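Side-chain contacts in type II restriction enzyme AgeI (Thalassobius gelatinovorus, PDB 5DWA), which cuts double-stranded DNA at the sequence 5'-ACCGGT-3', cleaving after the first A to give fragments with terminal 5'-phosphates: residues 29-32 with 33-37; 121-124 with 125-129; 177-180 with 181-185. All coordinates share one frame; numbering follows the deposited sequence. Where two conformers were deposited one is given.

In the fold
Each contact is a turn within one helix, a different helix each time: contact 1 near the end of helix 22-36, contact 2 at the start of helix 123-130, contact 3 at the start of helix 178-187. Each is partly buried, contact 3 having the most buried residues. Contact 1, in a helical region, is mainly apolar, with methyl groups on aromatic faces. Contacts 2 and 3 flank the mixed sheet of the PD-(D/E)XK nuclease core on the same side of the chain's centre, their centres about 16 Å apart, and in both a water bridges the first turn. Contact 2 has an exposed Thr128-Gly124 bond, whereas in contact 3 Asp178 and Arg183 form salt bridges and the second subunit packs alongside.

Contact 1 of 3, residues 29-32 with 33-37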
loop_
_atom_site.group_PDB
_atom_site.type_symbol
_atom_site.label_atom_id
_atom_site.label_comp_id
_atom_site.label_asym_id
_atom_site.label_seq_id
_atom_site.Cartn_x
_atom_site.Cartn_y
_atom_site.Cartn_z
ATOM N N SER A 29 0.740 11.140 27.971
ATOM C CA SER A 29 1.866 11.845 27.376
ATOM C C SER A 29 3.146 11.627 28.183
ATOM O O SER A 29 4.208 11.377 27.616
ATOM C CB SER A 29 1.557 13.339 27.261
ATOM O OG SER A 29 2.590 14.010 26.563
ATOM N N ASP A 30 3.038 11.709 29.507
ATOM C CA ASP A 30 4.191 11.540 30.388
ATOM C C ASP A 30 4.825 10.155 30.287
ATOM O O ASP A 30 6.033 10.003 30.476
ATOM C CB ASP A 30 3.806 11.809 31.847
ATOM C CG ASP A 30 3.547 13.283 32.126
ATOM O OD1 ASP A 30 3.891 14.125 31.270
ATOM O OD2 ASP A 30 3.006 13.593 33.210
ATOM N N TYR A 31 4.008 9.146 30.002
ATOM C CA TYR A 31 4.519 7.789 29.822
ATOM C C TYR A 31 5.154 7.621 28.443
ATOM O O TYR A 31 6.231 7.053 28.302
ATOM C CB TYR A 31 3.401 6.765 30.013
ATOM C CG TYR A 31 3.828 5.339 29.756
ATOM C CD1 TYR A 31 4.744 4.713 30.588
ATOM C CD2 TYR A 31 3.313 4.618 28.688
ATOM C CE1 TYR A 31 5.140 3.400 30.363
ATOM C CE2 TYR A 31 3.703 3.308 28.454
ATOM C CZ TYR A 31 4.617 2.708 29.295
ATOM O OH TYR A 31 5.002 1.408 29.068
ATOM N N PHE A 32 4.482 8.158 27.432
ATOM C CA PHE A 32 4.833 7.884 26.040
ATOM C C PHE A 32 5.965 8.760 25.494
ATOM O O PHE A 32 6.868 8.256 24.834
ATOM C CB PHE A 32 3.576 8.037 25.179
ATOM C CG PHE A 32 3.778 7.768 23.709
ATOM C CD1 PHE A 32 4.444 6.635 23.267
ATOM C CD2 PHE A 32 3.246 8.641 22.768
ATOM C CE1 PHE A 32 4.596 6.387 21.908
ATOM C CE2 PHE A 32 3.391 8.402 21.411
ATOM C CZ PHE A 32 4.067 7.284 20.978
ATOM N N VAL A 33 5.924 10.062 25.768
ATOM C CA VAL A 33 6.928 10.972 25.220
ATOM C C VAL A 33 8.368 10.501 25.470
ATOM O O VAL A 33 9.161 10.460 24.529
ATOM C CB VAL A 33 6.755 12.409 25.765
ATOM C CG1 VAL A 33 7.974 13.258 25.429
ATOM C CG2 VAL A 33 5.490 13.043 25.196
ATOM N N PRO A 34 8.710 10.113 26.717
ATOM C CA PRO A 34 10.106 9.707 26.917
ATOM C C PRO A 34 10.489 8.416 26.195
ATOM O O PRO A 34 11.672 8.090 26.131
ATOM C CB PRO A 34 10.205 9.508 28.438
ATOM C CG PRO A 34 9.047 10.221 29.013
ATOM C CD PRO A 34 7.959 10.098 27.985
ATOM N N LEU A 35 9.506 7.697 25.657
ATOM C CA LEU A 35 9.774 6.437 24.976
ATOM C C LEU A 35 10.045 6.634 23.488
ATOM O O LEU A 35 10.639 5.766 22.846
ATOM C CB LEU A 35 8.598 5.472 25.148
ATOM C CG LEU A 35 8.174 5.128 26.576
ATOM C CD1 LEU A 35 7.027 4.116 26.550
ATOM C CD2 LEU A 35 9.354 4.586 27.373
ATOM N N VAL A 36 9.584 7.761 22.948
ATOM C CA VAL A 36 9.592 7.984 21.500
ATOM C C VAL A 36 11.012 7.962 20.935
ATOM O O VAL A 36 11.259 7.411 19.862
ATOM C CB VAL A 36 8.904 9.320 21.143
ATOM C CG1 VAL A 36 9.059 9.648 19.659
ATOM C CG2 VAL A 36 7.432 9.271 21.519
ATOM N N ASN A 37 11.947 8.540 21.683
ATOM C CA ASN A 37 13.337 8.604 21.254
ATOM C C ASN A 37 14.274 7.890 22.216
ATOM O O ASN A 37 15.477 8.144 22.210
ATOM C CB ASN A 37 13.779 10.062 21.098
ATOM C CG ASN A 37 12.906 10.839 20.127
ATOM O OD1 ASN A 37 12.954 10.613 18.919
ATOM N ND2 ASN A 37 12.113 11.764 20.651
#
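Over one face of the Phe32 ring, almost above its centre, sits Val36 CG2, 4.0 Å from the centroid, while Leu35 CD1 lies over a face of the Tyr31 ring but is shifted toward its rim, nearest to CE2 and CZ. Both are CH-pi contacts between residues four apart on helix 22-36. With CG anti to the backbone N in Tyr31 (chi1 176°) and in Phe32, each ring swings alongside its own carbonyl, toward the following turn, where the methyl groups meet it. Helix 43-57 packs against both aromatic residues, and helix 63-78 adds Leu71 and Ile74 around Phe32. The backbone beneath is kinked, because Pro34 has no N-H to give and its CD presses on Asp30 O at 3.2 Å. Val33 N still bonds to Ser29 O at 2.8 Å, but Leu35 N turns back to Phe32 O, also at 2.8 Å, approaching from above the carbonyl plane; Val36 N reaches that oxygen only weakly. Shortening Leu35 to an alanine is likely to take the methyl from the Tyr31 ring and open a gap toward Ala46 and Leu41. Dispersion and CH-pi attraction thus join side chains across a turn whose backbone bonding the proline has interrupted.

Contact 2 of 3, residues 121-124 with 125-129; sequences GQKG and LALTR
Lys123 CG and Leu127 CD1 meet at 3.6 Å, the tight part of this first turn of helix 123-130. The two side chains cross at a slant, and Leu127 CG also rests 3.2 Å from Lys123 O, the oxygen that accepts the hydrogen bond of Leu127 N. With its CG lying anti to the carbonyl carbon (chi1 -65°), Leu127 leans back over the preceding turn and onto the aliphatic part of the lysine. Beyond that apolar stretch the lysine chain bends at chi3, and its NZ is held by the carbonyl oxygens of Arg139 and Val141. Beside Leu127, the methyl group of Ala126 is buried against Met144 of strand 143-148 and against Leu118, so this flank of the helix packs on the mixed sheet of the PD-(D/E)XK nuclease fold. The exposed flank is built differently, from Gly124, Leu125 and Thr128. There Gly124 O accepts two bonds, from Thr128 OG1 at 2.8 Å and from Thr128 N at 3.1 Å, the donors arriving from opposite faces of the carbonyl plane. The hydroxyl thereby folds back on its own helix and donates a hydrogen bond to the carbonyl one turn earlier. The loose part is the opening of the turn: Ala126 N bonds only weakly to Gln122 O, and a water accepts a hydrogen bond from Leu125 N and donates one to Gly121 O.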
loop_
_atom_site.group_PDB
_atom_site.type_symbol
_atom_site.label_atom_id
_atom_site.label_comp_id
_atom_site.label_asym_id
_atom_site.label_seq_id
_atom_site.Cartn_x
_atom_site.Cartn_y
_atom_site.Cartn_z
ATOM N N GLY A 121 12.039 -13.181 10.813
ATOM C CA GLY A 121 12.654 -14.461 11.110
ATOM C C GLY A 121 11.676 -15.527 11.564
ATOM O O GLY A 121 12.013 -16.710 11.599
ATOM N N GLN A 122 10.459 -15.117 11.901
ATOM C CA GLN A 122 9.468 -16.041 12.449
ATOM C C GLN A 122 8.460 -16.548 11.424
ATOM O O GLN A 122 7.804 -17.567 11.649
ATOM C CB GLN A 122 8.701 -15.375 13.590
ATOM C CG GLN A 122 9.505 -15.109 14.832
ATOM C CD GLN A 122 8.703 -14.330 15.845
ATOM O OE1 GLN A 122 7.880 -14.893 16.567
ATOM N NE2 GLN A 122 8.922 -13.024 15.894
ATOM N N LYS A 123 8.318 -15.847 10.309
ATOM C CA LYS A 123 7.189 -16.118 9.432
ATOM C C LYS A 123 7.313 -17.443 8.669
ATOM O O LYS A 123 6.318 -18.144 8.494
ATOM C CB LYS A 123 6.993 -14.953 8.454
ATOM C CG LYS A 123 5.662 -14.988 7.750
ATOM C CD LYS A 123 5.307 -13.635 7.130
ATOM C CE LYS A 123 4.696 -12.664 8.138
ATOM N NZ LYS A 123 4.185 -11.444 7.437
ATOM N N GLY A 124 8.524 -17.788 8.236
ATOM C CA GLY A 124 8.741 -18.998 7.457
ATOM C C GLY A 124 8.263 -20.264 8.142
ATOM O O GLY A 124 7.560 -21.073 7.538
ATOM N N LEU A 125 8.631 -20.429 9.407
ATOM C CA LEU A 125 8.223 -21.610 10.162
ATOM C C LEU A 125 6.729 -21.579 10.446
ATOM O O LEU A 125 6.037 -22.593 10.315
ATOM C CB LEU A 125 9.019 -21.714 11.470
ATOM C CG LEU A 125 8.626 -22.850 12.416
ATOM C CD1 LEU A 125 8.878 -24.210 11.784
ATOM C CD2 LEU A 125 9.399 -22.724 13.716
ATOM N N ALA A 126 6.223 -20.402 10.800
ATOM C CA ALA A 126 4.808 -20.259 11.095
ATOM C C ALA A 126 3.949 -20.644 9.890
ATOM O O ALA A 126 2.981 -21.394 10.029
ATOM C CB ALA A 126 4.505 -18.835 11.540
ATOM N N LEU A 127 4.307 -20.137 8.709
ATOM C CA LEU A 127 3.563 -20.441 7.489
ATOM C C LEU A 127 3.661 -21.931 7.147
ATOM O O LEU A 127 2.695 -22.528 6.681
ATOM C CB LEU A 127 4.065 -19.594 6.315
ATOM C CG LEU A 127 3.809 -18.093 6.484
ATOM C CD1 LEU A 127 4.322 -17.302 5.287
ATOM C CD2 LEU A 127 2.327 -17.831 6.713
ATOM N N THR A 128 4.830 -22.517 7.389
ATOM C CA THR A 128 5.026 -23.941 7.139
ATOM C C THR A 128 4.125 -24.770 8.033
ATOM O O THR A 128 3.482 -25.725 7.576
ATOM C CB THR A 128 6.484 -24.355 7.360
ATOM O OG1 THR A 128 7.320 -23.630 6.450
ATOM C CG2 THR A 128 6.658 -25.865 7.142
ATOM N N ARG A 129 4.075 -24.403 9.308
ATOM C CA ARG A 129 3.229 -25.106 10.261
ATOM C C ARG A 129 1.755 -24.889 9.940
ATOM O O ARG A 129 0.935 -25.772 10.177
ATOM C CB ARG A 129 3.557 -24.659 11.689
ATOM C CG ARG A 129 4.970 -25.030 12.126
ATOM C CD ARG A 129 5.314 -24.416 13.472
ATOM N NE ARG A 129 4.429 -24.907 14.525
ATOM C CZ ARG A 129 3.810 -24.137 15.417
ATOM N NH1 ARG A 129 3.953 -22.815 15.386
ATOM N NH2 ARG A 129 3.024 -24.689 16.332
HETATM O O HOH W 1 10.970 -19.077 10.478
#

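Contact 3 of 3, residues 177-180 with 181-185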
loop_
_atom_site.group_PDB
_atom_site.type_symbol
_atom_site.label_atom_id
_atom_site.label_comp_id
_atom_site.label_asym_id
_atom_site.label_seq_id
_atom_site.Cartn_x
_atom_site.Cartn_y
_atom_site.Cartn_z
ATOM N N ASP A 177 -4.819 -6.479 0.290
ATOM C CA ASP A 177 -3.564 -7.245 0.324
ATOM C C ASP A 177 -3.736 -8.537 1.115
ATOM O O ASP A 177 -3.067 -9.534 0.845
ATOM C CB ASP A 177 -2.411 -6.452 0.964
ATOM C CG ASP A 177 -2.067 -5.178 0.221
ATOM O OD1 ASP A 177 -2.681 -4.892 -0.828
ATOM O OD2 ASP A 177 -1.165 -4.455 0.701
ATOM N N ASP A 178 -4.610 -8.495 2.117
ATOM C CA ASP A 178 -4.824 -9.635 3.010
ATOM C C ASP A 178 -5.801 -10.657 2.469
ATOM O O ASP A 178 -5.832 -11.782 2.936
ATOM C CB ASP A 178 -5.349 -9.162 4.363
ATOM C CG ASP A 178 -4.355 -8.305 5.105
ATOM O OD1 ASP A 178 -3.589 -8.869 5.922
ATOM O OD2 ASP A 178 -4.349 -7.077 4.869
ATOM N N ILE A 179 -6.621 -10.272 1.499
ATOM C CA ILE A 179 -7.698 -11.156 1.070
ATOM C C ILE A 179 -7.206 -12.478 0.454
ATOM O O ILE A 179 -7.699 -13.537 0.824
ATOM C CB ILE A 179 -8.639 -10.427 0.088
ATOM C CG1 ILE A 179 -9.423 -9.358 0.842
ATOM C CG2 ILE A 179 -9.593 -11.401 -0.577
ATOM C CD1 ILE A 179 -10.220 -8.430 -0.071
ATOM N N PRO A 180 -6.211 -12.437 -0.453
ATOM C CA PRO A 180 -5.798 -13.752 -0.968
ATOM C C PRO A 180 -5.206 -14.655 0.118
ATOM O O PRO A 180 -5.538 -15.832 0.152
ATOM C CB PRO A 180 -4.751 -13.397 -2.032
ATOM C CG PRO A 180 -5.126 -12.007 -2.468
ATOM C CD PRO A 180 -5.578 -11.336 -1.205
ATOM N N ALA A 181 -4.372 -14.110 0.999
ATOM C CA ALA A 181 -3.845 -14.896 2.114
ATOM C C ALA A 181 -4.980 -15.454 2.959
ATOM O O ALA A 181 -4.961 -16.617 3.354
ATOM C CB ALA A 181 -2.914 -14.051 2.976
ATOM N N SER A 182 -5.975 -14.620 3.230
ATOM C CA SER A 182 -7.071 -15.016 4.094
ATOM C C SER A 182 -7.882 -16.149 3.483
ATOM O O SER A 182 -8.242 -17.102 4.171
ATOM C CB SER A 182 -7.974 -13.820 4.392
ATOM O OG SER A 182 -8.978 -14.181 5.319
ATOM N N ARG A 183 -8.175 -16.041 2.193
ATOM C CA ARG A 183 -8.922 -17.089 1.518
ATOM C C ARG A 183 -8.158 -18.404 1.537
ATOM O O ARG A 183 -8.743 -19.472 1.719
ATOM C CB ARG A 183 -9.228 -16.681 0.080
ATOM C CG ARG A 183 -10.262 -15.593 -0.037
ATOM C CD ARG A 183 -10.512 -15.254 -1.495
ATOM N NE ARG A 183 -11.456 -14.153 -1.637
ATOM C CZ ARG A 183 -11.736 -13.561 -2.793
ATOM N NH1 ARG A 183 -11.147 -13.970 -3.909
ATOM N NH2 ARG A 183 -12.608 -12.566 -2.833
ATOM N N ILE A 184 -6.843 -18.322 1.355
ATOM C CA ILE A 184 -6.002 -19.514 1.383
ATOM C C ILE A 184 -6.045 -20.157 2.769
ATOM O O ILE A 184 -6.230 -21.369 2.902
ATOM C CB ILE A 184 -4.552 -19.173 0.987
ATOM C CG1 ILE A 184 -4.480 -18.877 -0.514
ATOM C CG2 ILE A 184 -3.601 -20.305 1.345
ATOM C CD1 ILE A 184 -3.218 -18.138 -0.947
ATOM N N MET A 185 -5.887 -19.339 3.807
ATOM C CA MET A 185 -5.964 -19.836 5.172
ATOM C C MET A 185 -7.299 -20.511 5.493
ATOM O O MET A 185 -7.324 -21.601 6.060
ATOM C CB MET A 185 -5.716 -18.695 6.156
ATOM C CG MET A 185 -4.307 -18.153 6.098
ATOM S SD MET A 185 -4.099 -16.613 7.020
ATOM C CE MET A 185 -4.497 -17.189 8.668
HETATM O O HOH W 2 -2.404 -12.022 0.153
#
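Ile179 CG2 lies over one face of the Arg183 guanidinium, displaced toward its rim and 3.5 Å from NE, at the start of the helix in a beta-alpha-beta unit formed by strand 159-168, helix 178-187 and strand 191-196. The arginine chain is extended from CG to NE and runs beside the isoleucine, pointing the same way. Its NE makes a salt bridge to Asp233, so the charge is answered from outside the helix while the isoleucine methyl covers a face. Backbone donors are met in sequence: Ser182 N by Asp178 O at 2.9 Å, Arg183 N by Ile179 O at 2.9 Å, and Ile184 N by Pro180 O at 3.1 Å. Both carboxylate oxygens of Asp178 are engaged, OD1 by His166 and OD2 by Lys168 in a salt bridge, which ties the helix start to strand 159-168, while Ser182 OG is hydrogen-bonded to the hydroxyl of Ser192 and to Asp233 O. Val136 of the second subunit packs on Ile179, Pro180 and Arg183, placing this turn where the two subunits meet. Ala181 N is satisfied by solvent instead: it donates to a water at 3.0 Å, and that water donates a hydrogen bond to Asp177 O at 2.7 Å.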